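Local coordinates for protein thioredoxin reductase (Streptomyces clavuligerus, PDB 4NTD) that binds FAD and, as the flavoenzyme HlmI, catalyses disulfide bond formation in the natural product holomycin, at residues G41-A46 against A85-G90; V48-R53 against Y97-I102. All coordinates share one frame; numbering follows the deposited sequence. Where two conformers were deposited one is given.

In the fold
Two neighbouring patches on one dinucleotide-binding domain show how one helix can meet FAD at its N-terminal end and the second subunit along its length. Contacts 1 and 2 both use helix 40-51, and their centres lie about 11 Å apart. Their partners, helix 83-96 and strand 100-103, follow each other in the chain, so the segments of the two contacts alternate in sequence. They touch: Leu43 CD2 of contact 1 packs 3.7 Å from Phe101 CZ of contact 2. Contact 1 is close to the flavin cofactor, with the Leu87 side chain about 6 Å from FAD. In contact 2 the Arg51 side chain lies about 8 Å from a bound glutathione. Both contacts reach the second subunit.

Contact 1: G41-A46 against A85-G90; sequences GGLNAA and ALLETG
Leu43 and Leu87 join two helices of the Rossmann-type FAD domain: helix 40-51, which follows the glycine-rich turn after the first strand, and helix 83-96. The interaction across the segments is apolar, with no hydrogen bond between them. Leu43 CD1 meets Leu87 CD2 at 3.7 Å, and the two side chains cross at about a right angle and meet through one methyl of each. Leu43 points toward the other helix from its root and, with CG anti to its carbonyl carbon (chi1 -76°), sends the CD1 branch to Leu87; Leu87 leaves its helix to one side and turns the end of its side chain inward.

Close backbone approach is the second element. Leu43 and Gly90 come within 6.5 Å CA to CA, and Leu43 CD2 lies 4.3 Å from Gly90 C. A side chain at Gly90 would be directed at Leu43, its first carbon only 3.2 Å from Leu43 CD1, a tight fit that the glycine avoids.

The polar contacts run to other partners. The backbone N of Gly41, near the start of helix 40-51, hydrogen-bonds O2P of FAD, as is usual for the first helix of this fold. One turn on, both polar atoms of the Asn44 side chain bond backbone atoms of Gly74 and Leu76 of the second subunit, where Leu76 also packs on Leu43.

Within helix 83-96, Ala85 O accepts two hydrogen bonds from one residue, Thr89 N at 3.0 Å and Thr89 OG1 at 2.8 Å, reaching it from opposite faces of the carbonyl plane.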
loop_
_atom_site.group_PDB
_atom_site.type_symbol
_atom_site.label_atom_id
_atom_site.label_comp_id
_atom_site.label_asym_id
_atom_site.label_seq_id
_atom_site.Cartn_x
_atom_site.Cartn_y
_atom_site.Cartn_z
ATOM N N GLY A 41 4.536 -1.593 -8.293
ATOM C CA GLY A 41 4.503 -0.160 -8.001
ATOM C C GLY A 41 4.134 0.676 -9.213
ATOM O O GLY A 41 3.157 1.426 -9.191
ATOM N N GLY A 42 4.913 0.542 -10.280
ATOM C CA GLY A 42 4.655 1.279 -11.508
ATOM C C GLY A 42 3.339 0.897 -12.161
ATOM O O GLY A 42 2.622 1.758 -12.671
ATOM N N LEU A 43 3.012 -0.393 -12.148
ATOM C CA LEU A 43 1.773 -0.858 -12.774
ATOM C C LEU A 43 0.528 -0.303 -12.091
ATOM O O LEU A 43 -0.400 0.135 -12.773
ATOM C CB LEU A 43 1.704 -2.387 -12.824
ATOM C CG LEU A 43 2.574 -3.071 -13.885
ATOM C CD1 LEU A 43 2.550 -4.576 -13.676
ATOM C CD2 LEU A 43 2.126 -2.715 -15.297
ATOM N N ASN A 44 0.491 -0.310 -10.761
ATOM C CA ASN A 44 -0.700 0.198 -10.075
ATOM C C ASN A 44 -0.805 1.724 -10.192
ATOM O O ASN A 44 -1.912 2.265 -10.235
ATOM C CB ASN A 44 -0.785 -0.277 -8.617
ATOM C CG ASN A 44 -2.220 -0.554 -8.172
ATOM O OD1 ASN A 44 -2.501 -1.573 -7.539
ATOM N ND2 ASN A 44 -3.136 0.349 -8.512
ATOM N N ALA A 45 0.332 2.416 -10.265
ATOM C CA ALA A 45 0.320 3.853 -10.551
ATOM C C ALA A 45 -0.291 4.114 -11.930
ATOM O O ALA A 45 -1.186 4.949 -12.073
ATOM C CB ALA A 45 1.726 4.435 -10.468
ATOM N N ALA A 46 0.184 3.384 -12.936
ATOM C CA ALA A 46 -0.316 3.526 -14.306
ATOM C C ALA A 46 -1.799 3.171 -14.433
ATOM O O ALA A 46 -2.530 3.814 -15.188
ATOM C CB ALA A 46 0.508 2.676 -15.263
ATOM N N ALA A 85 2.723 -14.052 -13.816
ATOM C CA ALA A 85 1.274 -14.006 -14.006
ATOM C C ALA A 85 0.679 -12.707 -13.458
ATOM O O ALA A 85 -0.215 -12.127 -14.077
ATOM C CB ALA A 85 0.609 -15.213 -13.360
ATOM N N LEU A 86 1.165 -12.253 -12.304
ATOM C CA LEU A 86 0.735 -10.961 -11.754
ATOM C C LEU A 86 1.017 -9.847 -12.754
ATOM O O LEU A 86 0.153 -9.013 -13.034
ATOM C CB LEU A 86 1.445 -10.647 -10.431
ATOM C CG LEU A 86 1.092 -9.289 -9.801
ATOM C CD1 LEU A 86 -0.319 -9.315 -9.233
ATOM C CD2 LEU A 86 2.093 -8.883 -8.729
ATOM N N LEU A 87 2.230 -9.845 -13.296
ATOM C CA LEU A 87 2.649 -8.800 -14.220
ATOM C C LEU A 87 1.899 -8.889 -15.552
ATOM O O LEU A 87 1.472 -7.868 -16.077
ATOM C CB LEU A 87 4.166 -8.839 -14.430
ATOM C CG LEU A 87 4.999 -8.631 -13.156
ATOM C CD1 LEU A 87 6.481 -8.796 -13.455
ATOM C CD2 LEU A 87 4.730 -7.277 -12.514
ATOM N N GLU A 88 1.717 -10.097 -16.083
ATOM C CA GLU A 88 0.948 -10.278 -17.322
ATOM C C GLU A 88 -0.477 -9.741 -17.165
ATOM O O GLU A 88 -0.974 -9.015 -18.026
ATOM C CB GLU A 88 0.912 -11.755 -17.736
ATOM C CG GLU A 88 0.164 -12.023 -19.038
ATOM C CD GLU A 88 0.278 -13.462 -19.510
ATOM O OE1 GLU A 88 1.346 -14.082 -19.315
ATOM O OE2 GLU A 88 -0.704 -13.974 -20.089
ATOM N N THR A 89 -1.120 -10.096 -16.056
ATOM C CA THR A 89 -2.485 -9.651 -15.775
ATOM C C THR A 89 -2.536 -8.128 -15.616
ATOM O O THR A 89 -3.401 -7.471 -16.198
ATOM C CB THR A 89 -3.044 -10.342 -14.512
ATOM O OG1 THR A 89 -2.956 -11.765 -14.668
ATOM C CG2 THR A 89 -4.502 -9.960 -14.269
ATOM N N GLY A 90 -1.603 -7.580 -14.842
ATOM C CA GLY A 90 -1.510 -6.135 -14.632
ATOM C C GLY A 90 -1.258 -5.337 -15.900
ATOM O O GLY A 90 -1.881 -4.296 -16.114
#

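Contact 2: V48-R53 against Y97-I102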
loop_
_atom_site.group_PDB
_atom_site.type_symbol
_atom_site.label_atom_id
_atom_site.label_comp_id
_atom_site.label_asym_id
_atom_site.label_seq_id
_atom_site.Cartn_x
_atom_site.Cartn_y
_atom_site.Cartn_z
ATOM N N VAL A 48 -4.284 3.465 -12.184
ATOM C CA VAL A 48 -5.124 4.549 -11.668
ATOM C C VAL A 48 -5.037 5.784 -12.578
ATOM O O VAL A 48 -6.053 6.422 -12.862
ATOM C CB VAL A 48 -4.759 4.889 -10.203
ATOM C CG1 VAL A 48 -5.512 6.120 -9.714
ATOM C CG2 VAL A 48 -5.053 3.695 -9.301
ATOM N N LEU A 49 -3.833 6.102 -13.051
ATOM C CA LEU A 49 -3.637 7.261 -13.929
ATOM C C LEU A 49 -4.336 7.114 -15.283
ATOM O O LEU A 49 -4.929 8.074 -15.779
ATOM C CB LEU A 49 -2.146 7.542 -14.136
ATOM C CG LEU A 49 -1.408 8.073 -12.904
ATOM C CD1 LEU A 49 0.098 7.956 -13.091
ATOM C CD2 LEU A 49 -1.808 9.512 -12.604
ATOM N N ALA A 50 -4.271 5.922 -15.874
ATOM C CA ALA A 50 -4.950 5.656 -17.147
ATOM C C ALA A 50 -6.472 5.699 -16.982
ATOM O O ALA A 50 -7.180 6.213 -17.849
ATOM C CB ALA A 50 -4.512 4.317 -17.722
ATOM N N ARG A 51 -6.965 5.171 -15.864
ATOM C CA ARG A 51 -8.390 5.265 -15.530
ATOM C C ARG A 51 -8.830 6.721 -15.309
ATOM O O ARG A 51 -10.001 7.052 -15.502
ATOM C CB ARG A 51 -8.717 4.413 -14.298
ATOM C CG ARG A 51 -8.783 2.914 -14.583
ATOM C CD ARG A 51 -9.096 2.111 -13.328
ATOM N NE ARG A 51 -10.209 2.715 -12.605
ATOM C CZ ARG A 51 -11.493 2.611 -12.947
ATOM N NH1 ARG A 51 -11.869 1.873 -13.988
ATOM N NH2 ARG A 51 -12.413 3.237 -12.224
ATOM N N ALA A 52 -7.885 7.578 -14.918
ATOM C CA ALA A 52 -8.117 9.022 -14.798
ATOM C C ALA A 52 -7.954 9.774 -16.130
ATOM O O ALA A 52 -7.906 11.007 -16.148
ATOM C CB ALA A 52 -7.199 9.612 -13.737
ATOM N N ARG A 53 -7.867 9.012 -17.225
ATOM C CA ARG A 53 -7.786 9.557 -18.584
ATOM C C ARG A 53 -6.519 10.385 -18.830
ATOM O O ARG A 53 -6.501 11.260 -19.695
ATOM C CB ARG A 53 -9.046 10.371 -18.924
ATOM C CG ARG A 53 -10.345 9.649 -18.600
ATOM C CD ARG A 53 -11.547 10.334 -19.228
ATOM N NE ARG A 53 -11.643 10.068 -20.661
ATOM C CZ ARG A 53 -12.483 10.691 -21.481
ATOM N NH1 ARG A 53 -13.297 11.627 -21.012
ATOM N NH2 ARG A 53 -12.506 10.384 -22.770
ATOM N N TYR A 97 -6.733 0.177 -20.821
ATOM C CA TYR A 97 -7.150 1.569 -20.625
ATOM C C TYR A 97 -6.424 2.556 -21.548
ATOM O O TYR A 97 -6.694 3.755 -21.500
ATOM C CB TYR A 97 -6.966 1.981 -19.159
ATOM C CG TYR A 97 -7.971 1.340 -18.229
ATOM C CD1 TYR A 97 -9.306 1.726 -18.252
ATOM C CD2 TYR A 97 -7.592 0.351 -17.326
ATOM C CE1 TYR A 97 -10.236 1.144 -17.409
ATOM C CE2 TYR A 97 -8.515 -0.235 -16.477
ATOM C CZ TYR A 97 -9.838 0.168 -16.522
ATOM O OH TYR A 97 -10.771 -0.398 -15.685
ATOM N N GLY A 98 -5.511 2.056 -22.379
ATOM C CA GLY A 98 -4.850 2.879 -23.392
ATOM C C GLY A 98 -3.446 3.348 -23.050
ATOM O O GLY A 98 -2.824 4.063 -23.838
ATOM N N ALA A 99 -2.938 2.970 -21.878
ATOM C CA ALA A 99 -1.548 3.260 -21.538
ATOM C C ALA A 99 -0.640 2.453 -22.458
ATOM O O ALA A 99 -0.998 1.356 -22.885
ATOM C CB ALA A 99 -1.263 2.927 -20.085
ATOM N N GLU A 100 0.533 3.002 -22.757
ATOM C CA GLU A 100 1.449 2.389 -23.712
ATOM C C GLU A 100 2.716 1.887 -23.029
ATOM O O GLU A 100 3.222 2.520 -22.106
ATOM C CB GLU A 100 1.782 3.389 -24.813
ATOM C CG GLU A 100 0.573 3.738 -25.663
ATOM C CD GLU A 100 0.884 4.761 -26.730
ATOM O OE1 GLU A 100 1.012 5.955 -26.387
ATOM O OE2 GLU A 100 0.991 4.374 -27.911
ATOM N N PHE A 101 3.209 0.739 -23.490
ATOM C CA PHE A 101 4.385 0.093 -22.912
ATOM C C PHE A 101 5.564 0.101 -23.880
ATOM O O PHE A 101 5.404 -0.143 -25.080
ATOM C CB PHE A 101 4.077 -1.364 -22.558
ATOM C CG PHE A 101 3.310 -1.543 -21.279
ATOM C CD1 PHE A 101 3.978 -1.716 -20.072
ATOM C CD2 PHE A 101 1.923 -1.575 -21.285
ATOM C CE1 PHE A 101 3.274 -1.896 -18.892
ATOM C CE2 PHE A 101 1.213 -1.758 -20.108
ATOM C CZ PHE A 101 1.889 -1.918 -18.910
ATOM N N ILE A 102 6.747 0.374 -23.337
ATOM C CA ILE A 102 8.004 0.178 -24.043
ATOM C C ILE A 102 8.891 -0.710 -23.177
ATOM O O ILE A 102 9.059 -0.439 -21.982
ATOM C CB ILE A 102 8.744 1.515 -24.282
ATOM C CG1 ILE A 102 7.878 2.473 -25.109
ATOM C CG2 ILE A 102 10.085 1.274 -24.973
ATOM C CD1 ILE A 102 8.458 3.865 -25.255
HETATM O O HOH W 1 -8.345 5.679 -20.247
#
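Arg51 and Tyr97 lie side by side and point the same way, the aliphatic part of the arginine laid over one face of the ring. Arg51 CG sits 3.5 Å from the centroid of the Tyr97 ring and 12° off its normal, a CH-pi contact. Beyond it the arginine chain bends (chi3 47°), which brings the guanidinium round to the hydroxyl, its plane almost perpendicular to the ring. There Arg51 NH1 donates to Tyr97 OH (3.0 Å, N-H...O angle 145°), with the oxygen near the guanidinium plane. The main polar partners of both lie in the second subunit: Glu169, in a salt bridge with Arg51 NH1, and Asp79, hydrogen-bonded to Tyr97 OH.

At the root of the tyrosine, Ala50 CB packs 3.7 Å from Tyr97 CB, while Ala99 CB stands farther along at 4.3 Å from Ala50 CB. A bridging water donates to Ala50 O and Tyr97 O. With an alanine in place of Tyr97 the ring and hydroxyl go, which would probably open a gap beside Arg51 CG, hold the guanidinium less firmly and leave Asp79 of the second subunit without its mate.

Schellman motifs end both helices here, with Gly98 turning the chain from helix 83-96 into strand 100-103, outermost in its sheet within this chain. That strand pairs in parallel with strand 56-60, and Ala99 fits between Val94 of helix 83-96, Val56 and helix 40-51.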